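Local coordinates for LPP20 lipofamily protein (Helicobacter pylori R046Wa, PDB 4KZS) that is a secreted protein of unknown function from a human pathogen, possibly linked to the outer membrane and the Tol-Pal system, at residues Gly24-Ser28 against Lys29-Lys33; Met148-Glu151 against Arg152-Ala156. All coordinates share one frame; numbering follows the deposited sequence.

Contact 1 of 2, residues Gly24-Ser28 against Lys29-Lys33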
loop_
_atom_site.group_PDB
_atom_site.type_symbol
_atom_site.label_atom_id
_atom_site.label_comp_id
_atom_site.label_asym_id
_atom_site.label_seq_id
_atom_site.Cartn_x
_atom_site.Cartn_y
_atom_site.Cartn_z
ATOM N N GLY A 24 22.935 15.987 -13.350
ATOM C CA GLY A 24 23.117 14.684 -13.910
ATOM C C GLY A 24 23.527 14.888 -15.337
ATOM O O GLY A 24 23.286 15.958 -15.895
ATOM N N SER A 25 24.137 13.862 -15.914
ATOM C CA SER A 25 24.651 13.891 -17.292
ATOM C C SER A 25 24.480 12.525 -17.925
ATOM O O SER A 25 24.674 11.460 -17.284
ATOM C CB SER A 25 26.133 14.240 -17.315
ATOM O OG SER A 25 26.872 13.522 -16.332
ATOM N N ALA A 26 24.119 12.558 -19.193
ATOM C CA ALA A 26 23.716 11.352 -19.893
ATOM C C ALA A 26 23.832 11.567 -21.387
ATOM O O ALA A 26 23.902 12.706 -21.865
ATOM C CB ALA A 26 22.278 11.008 -19.526
ATOM N N THR A 27 23.825 10.468 -22.126
ATOM C CA THR A 27 23.931 10.539 -23.583
ATOM C C THR A 27 22.574 10.882 -24.230
ATOM O O THR A 27 22.402 10.784 -25.433
ATOM C CB THR A 27 24.548 9.253 -24.124
ATOM O OG1 THR A 27 23.849 8.132 -23.567
ATOM C CG2 THR A 27 26.011 9.163 -23.679
ATOM N N SER A 28 21.628 11.329 -23.416
ATOM C CA SER A 28 20.342 11.793 -23.901
ATOM C C SER A 28 19.765 12.922 -23.030
ATOM O O SER A 28 19.900 12.889 -21.809
ATOM C CB SER A 28 19.355 10.639 -23.896
ATOM O OG SER A 28 18.062 11.154 -24.165
ATOM N N LYS A 29 19.097 13.897 -23.642
ATOM C CA LYS A 29 18.545 15.039 -22.906
ATOM C C LYS A 29 17.586 14.589 -21.811
ATOM O O LYS A 29 17.716 15.006 -20.646
ATOM C CB LYS A 29 17.859 16.027 -23.855
ATOM C CG LYS A 29 17.437 17.356 -23.238
ATOM C CD LYS A 29 16.827 18.237 -24.320
ATOM C CE LYS A 29 16.369 19.591 -23.781
ATOM N NZ LYS A 29 15.712 20.524 -24.742
ATOM N N GLU A 30 16.639 13.727 -22.188
ATOM C CA GLU A 30 15.681 13.149 -21.254
ATOM C C GLU A 30 16.406 12.394 -20.154
ATOM O O GLU A 30 16.131 12.590 -18.959
ATOM C CB GLU A 30 14.690 12.237 -21.981
ATOM C CG GLU A 30 13.775 11.393 -21.076
ATOM C CD GLU A 30 12.723 12.193 -20.297
ATOM O OE1 GLU A 30 11.985 11.573 -19.489
ATOM O OE2 GLU A 30 12.627 13.429 -20.493
ATOM N N ALA A 31 17.334 11.537 -20.539
ATOM C CA ALA A 31 18.105 10.776 -19.533
ATOM C C ALA A 31 18.830 11.735 -18.588
ATOM O O ALA A 31 19.035 11.432 -17.394
ATOM C CB ALA A 31 19.101 9.853 -20.199
ATOM N N SER A 32 19.201 12.900 -19.118
ATOM C CA SER A 32 19.903 13.849 -18.304
ATOM C C SER A 32 18.947 14.359 -17.233
ATOM O O SER A 32 19.218 14.184 -16.031
ATOM C CB SER A 32 20.477 14.966 -19.175
ATOM O OG SER A 32 21.134 15.919 -18.385
ATOM N N LYS A 33 17.821 14.943 -17.680
ATOM C CA LYS A 33 16.702 15.309 -16.796
ATOM C C LYS A 33 16.486 14.261 -15.714
ATOM O O LYS A 33 16.565 14.587 -14.505
ATOM C CB LYS A 33 15.417 15.574 -17.593
ATOM C CG LYS A 33 15.470 16.897 -18.347
ATOM C CD LYS A 33 14.162 17.328 -19.025
ATOM C CE LYS A 33 14.476 17.962 -20.415
ATOM N NZ LYS A 33 13.373 18.647 -21.177
#
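Strand 24-26 and the first turn of the helix at 29-33 run nearly antiparallel, at 155°, with their axes 6.4 Å apart at closest approach, the chain reversing through Thr27 and Ser28. This is a tight strand-to-helix connection in which Ser28 holds the N-cap position, though within this contact its carbonyl, not its hydroxyl, bonds to the helix. Ala26 and Ser32 face each other across the turn, their CA atoms 4.8 Å apart. The apolar part is small: the methyl CB of Ala26 meets CB of Ala31 at 3.4 Å and also lies close to the backbone N of Ser32. Ser28 O accepts the N-H of Ser32 at 2.8 Å in a bond bent to 136° at the hydrogen, the first i-to-i+4 link of the helix. The hydroxyl of Ser32 turns back to the sheet. With OG anti to the backbone N (chi1 178°), it lies between strand 24-26 and the adjacent strand 94-102, where it is hydrogen-bonded to Thr97 OG1; the backbone of Thr97 also pairs with Gly24. Toward the nearer strand Ser32 OG has at most a weak second contact, 3.3 Å from Gly24 O.

Contact 2 of 2, residues Met148-Glu151 against Arg152-Ala156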
loop_
_atom_site.group_PDB
_atom_site.type_symbol
_atom_site.label_atom_id
_atom_site.label_comp_id
_atom_site.label_asym_id
_atom_site.label_seq_id
_atom_site.Cartn_x
_atom_site.Cartn_y
_atom_site.Cartn_z
ATOM N N MET A 148 2.994 7.745 7.198
ATOM C CA MET A 148 3.779 7.912 8.399
ATOM C C MET A 148 5.166 8.505 8.142
ATOM O O MET A 148 5.606 9.442 8.828
ATOM C CB MET A 148 3.894 6.588 9.104
ATOM C CG MET A 148 2.646 6.255 9.851
ATOM S SD MET A 148 2.799 4.622 10.554
ATOM C CE MET A 148 4.173 4.928 11.698
ATOM N N PRO A 149 5.887 7.963 7.157
ATOM C CA PRO A 149 7.150 8.652 6.869
ATOM C C PRO A 149 6.958 10.146 6.489
ATOM O O PRO A 149 7.691 11.028 7.033
ATOM C CB PRO A 149 7.747 7.828 5.714
ATOM C CG PRO A 149 7.067 6.487 5.795
ATOM C CD PRO A 149 5.673 6.786 6.289
ATOM N N ILE A 150 5.993 10.435 5.589
ATOM C CA ILE A 150 5.779 11.829 5.158
ATOM C C ILE A 150 5.565 12.609 6.399
ATOM O O ILE A 150 6.121 13.686 6.567
ATOM C CB ILE A 150 4.599 11.993 4.158
ATOM C CG1 ILE A 150 5.000 11.327 2.833
ATOM C CG2 ILE A 150 4.236 13.475 3.969
ATOM C CD1 ILE A 150 3.917 11.171 1.807
ATOM N N GLU A 151 4.799 12.045 7.317
ATOM C CA GLU A 151 4.464 12.828 8.518
ATOM C C GLU A 151 5.638 13.031 9.436
ATOM O O GLU A 151 5.744 14.075 10.092
ATOM C CB GLU A 151 3.352 12.181 9.284
ATOM C CG GLU A 151 3.231 12.694 10.683
ATOM C CD GLU A 151 2.181 11.938 11.438
ATOM O OE1 GLU A 151 0.983 12.124 11.106
ATOM O OE2 GLU A 151 2.561 11.176 12.356
ATOM N N ARG A 152 6.516 12.031 9.489
ATOM C CA ARG A 152 7.709 12.151 10.309
ATOM C C ARG A 152 8.498 13.364 9.821
ATOM O O ARG A 152 8.850 14.242 10.617
ATOM C CB ARG A 152 8.560 10.883 10.270
ATOM C CG ARG A 152 9.110 10.527 11.644
ATOM C CD ARG A 152 9.989 9.282 11.659
ATOM N NE ARG A 152 9.637 8.288 10.641
ATOM C CZ ARG A 152 10.530 7.528 9.995
ATOM N NH1 ARG A 152 11.849 7.629 10.236
ATOM N NH2 ARG A 152 10.103 6.660 9.086
ATOM N N ILE A 153 8.719 13.432 8.506
ATOM C CA ILE A 153 9.365 14.588 7.920
ATOM C C ILE A 153 8.685 15.889 8.320
ATOM O O ILE A 153 9.346 16.808 8.840
ATOM C CB ILE A 153 9.374 14.502 6.405
ATOM C CG1 ILE A 153 10.011 13.177 6.014
ATOM C CG2 ILE A 153 10.115 15.704 5.844
ATOM C CD1 ILE A 153 10.140 12.967 4.535
ATOM N N LEU A 154 7.372 15.965 8.084
ATOM C CA LEU A 154 6.635 17.209 8.319
ATOM C C LEU A 154 6.781 17.683 9.755
ATOM O O LEU A 154 7.044 18.862 9.983
ATOM C CB LEU A 154 5.172 17.052 7.953
ATOM C CG LEU A 154 4.987 16.964 6.448
ATOM C CD1 LEU A 154 3.535 16.762 6.054
ATOM C CD2 LEU A 154 5.533 18.234 5.840
ATOM N N LYS A 155 6.646 16.762 10.722
ATOM C CA LYS A 155 6.784 17.124 12.141
ATOM C C LYS A 155 8.182 17.563 12.435
ATOM O O LYS A 155 8.378 18.519 13.180
ATOM C CB LYS A 155 6.355 16.002 13.106
ATOM C CG LYS A 155 4.844 15.785 13.117
ATOM C CD LYS A 155 4.260 15.348 14.450
ATOM C CE LYS A 155 4.477 13.862 14.696
ATOM N NZ LYS A 155 3.411 13.315 15.592
ATOM N N ALA A 156 9.160 16.907 11.821
ATOM C CA ALA A 156 10.556 17.332 11.976
ATOM C C ALA A 156 10.845 18.715 11.436
ATOM O O ALA A 156 11.918 19.242 11.693
ATOM C CB ALA A 156 11.511 16.339 11.348
#
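Met148 O receives the N-H of Arg152 at 2.8 Å, opening a run of four i-to-i+4 hydrogen bonds in helix 135-157, whose packing is consistent with a place in the protein's three-helix bundle. Ile153 N binds Pro149 O at 3.0 Å, almost straight at the hydrogen (170°); Leu154 N binds Ile150 O, and Lys155 N reaches Glu151 O at 2.9 Å. All four acceptors of 148-151 are therefore engaged. The proline ring leaves the backbone N of residue 149 without a proton to give, so the helix is kinked there, yet Pro149 O still accepts normally.

Among the side chains, Glu151 and Lys155 run out together from the helix, one turn apart. The acid is extended, its CG anti to the backbone N (chi1 164°), whereas the lysine bends twice and brings NZ to 4.0 Å from Glu151 OE2, a long salt bridge. The other carboxylate oxygen of Glu151, OE1, is hydrogen-bonded to Tyr114 OH. Arg152 bends at chi3, which sets NH2 4.2 Å from Pro149 CA, while its NH1 has a weak hydrogen bond to Asn72. On the buried side, CG2 of Ile150 packs beside CD1 of Leu154 at 4.0 Å. The chemistry implies a divided helix: Ile150 packs on helix 103-121, Ile153 on helices 103-121 and 29-53, and Leu154 against Val159, while Glu151 gives one oxygen to a hydrogen bond with helix 103-121 and leaves the other for a looser attraction to lysine that probably adds little.

In the fold
The two contacts do not touch: their centres lie 32 Å apart and their nearest atoms about 20 Å. With the function unknown, neither can be tied to a site. Helix 29-53 connects them structurally. It starts in contact 1, beside the antiparallel sheet and about 31 Å from the centre of the chain to the centre of the contact. Contact 2, centred about 17 Å from the chain centre, lies on helix 135-157, where Ile153 touches both the end of helix 29-53 and helix 103-121. Helix 29-53, from the LPP20 lipoprotein part, thus packs at its far end on helix 135-157 of the middle domain, through Val48 with Ile153 and Ile52 with Ala156, and Gln51 bonds to the Ala156 carbonyl.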